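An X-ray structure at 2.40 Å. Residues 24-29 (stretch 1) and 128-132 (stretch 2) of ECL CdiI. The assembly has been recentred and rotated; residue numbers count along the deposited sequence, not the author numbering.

Stretch 1, residues 24-29: VINDYE
Stretch 2 128-132: EWHTD

Stretch 1 is the tip of a hairpin: strand residues Val 24 and Ile 25 lead into a type II' turn from Ile 25 to Tyr 28, and a second strand begins at Tyr 28 and runs on through Glu 29. Two backbone hydrogen bonds close it, Ile 25 N to Tyr 28 O at 2.7 Å and Tyr 28 N to Ile 25 O at 2.9 Å. Asn 26 takes phi/psi of 57/-111, and Asp 27 follows at -88/-5; asparagine tolerates positive phi better than most residues. Stretch 2 is extended and packs against this tip mainly through side chains, with no hydrogen bond between the two; together they bury 315 Å².

Glu 128 (-155/141) points its CA-to-CB bond away and takes no part. Trp 129 (-129/169; chi1 -63°, chi2 -103°) points toward the hairpin and gives the largest area, 96 Å². Its five-membered ring lies obliquely over the ring of Tyr 28 (chi1 180°, chi2 82°), centroids 3.8 Å apart and planes at 35°, with NE1 of Trp 129 3.2 Å from CD1 of Tyr 28. Broad, flat side chains suit so close a contact. Ile 25 (m, chi2 165°) sets its CG2 3.9 Å from CB of Trp 129, a branched aliphatic chain filling buried space beside the indole.

His 130 (-141/152; chi1 65°, chi2 -88°) turns its CA-to-CB bond away, and the residue is exposed, a place a polar imidazole tolerates; yet its backbone O lies 3.8 Å from CG2 of Ile 25 and 3.9 Å from CB of Asn 26.

Thr 131 (-149/167; t) points toward the hairpin again, its CA 5.7 Å from CA of Asn 26. Its CB packs 4.1 Å from CG2 of Ile 25; compact and beta-branched, it suits a buried strand site, and its OG1 is hydrogen-bonded elsewhere in the structure. Asp 132 (-84/160; p) makes no contact, instead capping the helix that follows.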

# COMPACT_ATOMS: atom_id res chain seq x y z
N VAL B 24 -11.30 -4.00 -1.30
CA VAL B 24 -12.26 -4.74 -0.50
C VAL B 24 -11.72 -6.12 -0.19
O VAL B 24 -11.35 -6.86 -1.10
CB VAL B 24 -13.58 -4.98 -1.25
CG1 VAL B 24 -14.58 -5.70 -0.35
CG2 VAL B 24 -14.14 -3.68 -1.76
N ILE B 25 -11.67 -6.45 1.10
CA ILE B 25 -11.25 -7.76 1.55
C ILE B 25 -12.39 -8.26 2.41
O ILE B 25 -12.44 -7.97 3.61
CB ILE B 25 -9.97 -7.66 2.40
CG1 ILE B 25 -8.87 -6.89 1.66
CG2 ILE B 25 -9.46 -9.04 2.76
CD1 ILE B 25 -7.71 -6.44 2.58
N ASN B 26 -13.35 -8.95 1.79
CA ASN B 26 -14.54 -9.43 2.49
C ASN B 26 -15.31 -8.29 3.18
O ASN B 26 -15.90 -7.44 2.50
CB ASN B 26 -14.18 -10.56 3.47
CG ASN B 26 -15.39 -11.20 4.07
OD1 ASN B 26 -16.51 -10.97 3.62
ND2 ASN B 26 -15.18 -12.01 5.10
N ASP B 27 -15.33 -8.25 4.52
CA ASP B 27 -16.07 -7.20 5.22
C ASP B 27 -15.24 -5.93 5.45
O ASP B 27 -15.76 -4.92 5.93
CB ASP B 27 -16.71 -7.70 6.53
CG ASP B 27 -15.71 -8.43 7.43
OD1 ASP B 27 -14.53 -8.58 7.04
OD2 ASP B 27 -16.12 -8.88 8.54
N TYR B 28 -13.96 -5.97 5.09
CA TYR B 28 -13.12 -4.79 5.19
C TYR B 28 -13.00 -4.06 3.85
O TYR B 28 -12.89 -4.68 2.78
CB TYR B 28 -11.74 -5.15 5.73
CG TYR B 28 -10.79 -3.98 5.87
CD1 TYR B 28 -10.83 -3.14 6.99
CD2 TYR B 28 -9.83 -3.71 4.88
CE1 TYR B 28 -9.95 -2.07 7.12
CE2 TYR B 28 -8.94 -2.63 5.01
CZ TYR B 28 -9.02 -1.82 6.13
OH TYR B 28 -8.15 -0.75 6.27
N GLU B 29 -13.06 -2.73 3.90
CA GLU B 29 -12.69 -1.93 2.74
C GLU B 29 -11.95 -0.66 3.16
O GLU B 29 -12.11 -0.17 4.28
CB GLU B 29 -13.89 -1.61 1.85
CG GLU B 29 -14.62 -0.36 2.18
CD GLU B 29 -15.76 -0.10 1.20
OE1 GLU B 29 -15.53 0.56 0.14
OE2 GLU B 29 -16.86 -0.59 1.51
N GLU B 128 -3.39 -7.45 9.40
CA GLU B 128 -3.74 -8.56 8.53
C GLU B 128 -5.26 -8.74 8.39
O GLU B 128 -6.01 -8.60 9.36
CB GLU B 128 -3.10 -9.86 9.05
CG GLU B 128 -3.18 -11.02 8.07
CD GLU B 128 -2.42 -12.25 8.56
OE1 GLU B 128 -2.93 -12.95 9.46
OE2 GLU B 128 -1.31 -12.52 8.04
N TRP B 129 -5.71 -9.07 7.19
CA TRP B 129 -7.12 -9.35 6.97
C TRP B 129 -7.21 -10.69 6.24
O TRP B 129 -6.20 -11.21 5.76
CB TRP B 129 -7.75 -8.23 6.12
CG TRP B 129 -7.74 -6.85 6.77
CD1 TRP B 129 -8.80 -6.23 7.37
CD2 TRP B 129 -6.63 -5.94 6.86
NE1 TRP B 129 -8.42 -4.99 7.84
CE2 TRP B 129 -7.10 -4.79 7.54
CE3 TRP B 129 -5.31 -5.99 6.44
CZ2 TRP B 129 -6.27 -3.69 7.80
CZ3 TRP B 129 -4.48 -4.90 6.71
CH2 TRP B 129 -4.97 -3.76 7.38
N HIS B 130 -8.41 -11.25 6.12
CA HIS B 130 -8.52 -12.48 5.37
C HIS B 130 -9.76 -12.59 4.50
O HIS B 130 -10.79 -11.99 4.78
CB HIS B 130 -8.40 -13.69 6.28
CG HIS B 130 -9.53 -13.82 7.26
ND1 HIS B 130 -9.51 -13.21 8.50
CD2 HIS B 130 -10.68 -14.52 7.20
CE1 HIS B 130 -10.62 -13.51 9.15
NE2 HIS B 130 -11.35 -14.31 8.39
N THR B 131 -9.62 -13.36 3.43
CA THR B 131 -10.73 -13.70 2.55
C THR B 131 -10.47 -15.09 1.97
O THR B 131 -9.37 -15.62 2.10
CB THR B 131 -10.88 -12.65 1.43
OG1 THR B 131 -12.05 -12.95 0.67
CG2 THR B 131 -9.66 -12.62 0.50
N ASP B 132 -11.48 -15.69 1.34
CA ASP B 132 -11.34 -17.06 0.86
C ASP B 132 -10.66 -17.11 -0.51
O ASP B 132 -10.62 -16.12 -1.23
CB ASP B 132 -12.71 -17.73 0.80
CG ASP B 132 -13.57 -17.19 -0.32
OD1 ASP B 132 -13.69 -15.96 -0.44
OD2 ASP B 132 -14.12 -17.99 -1.09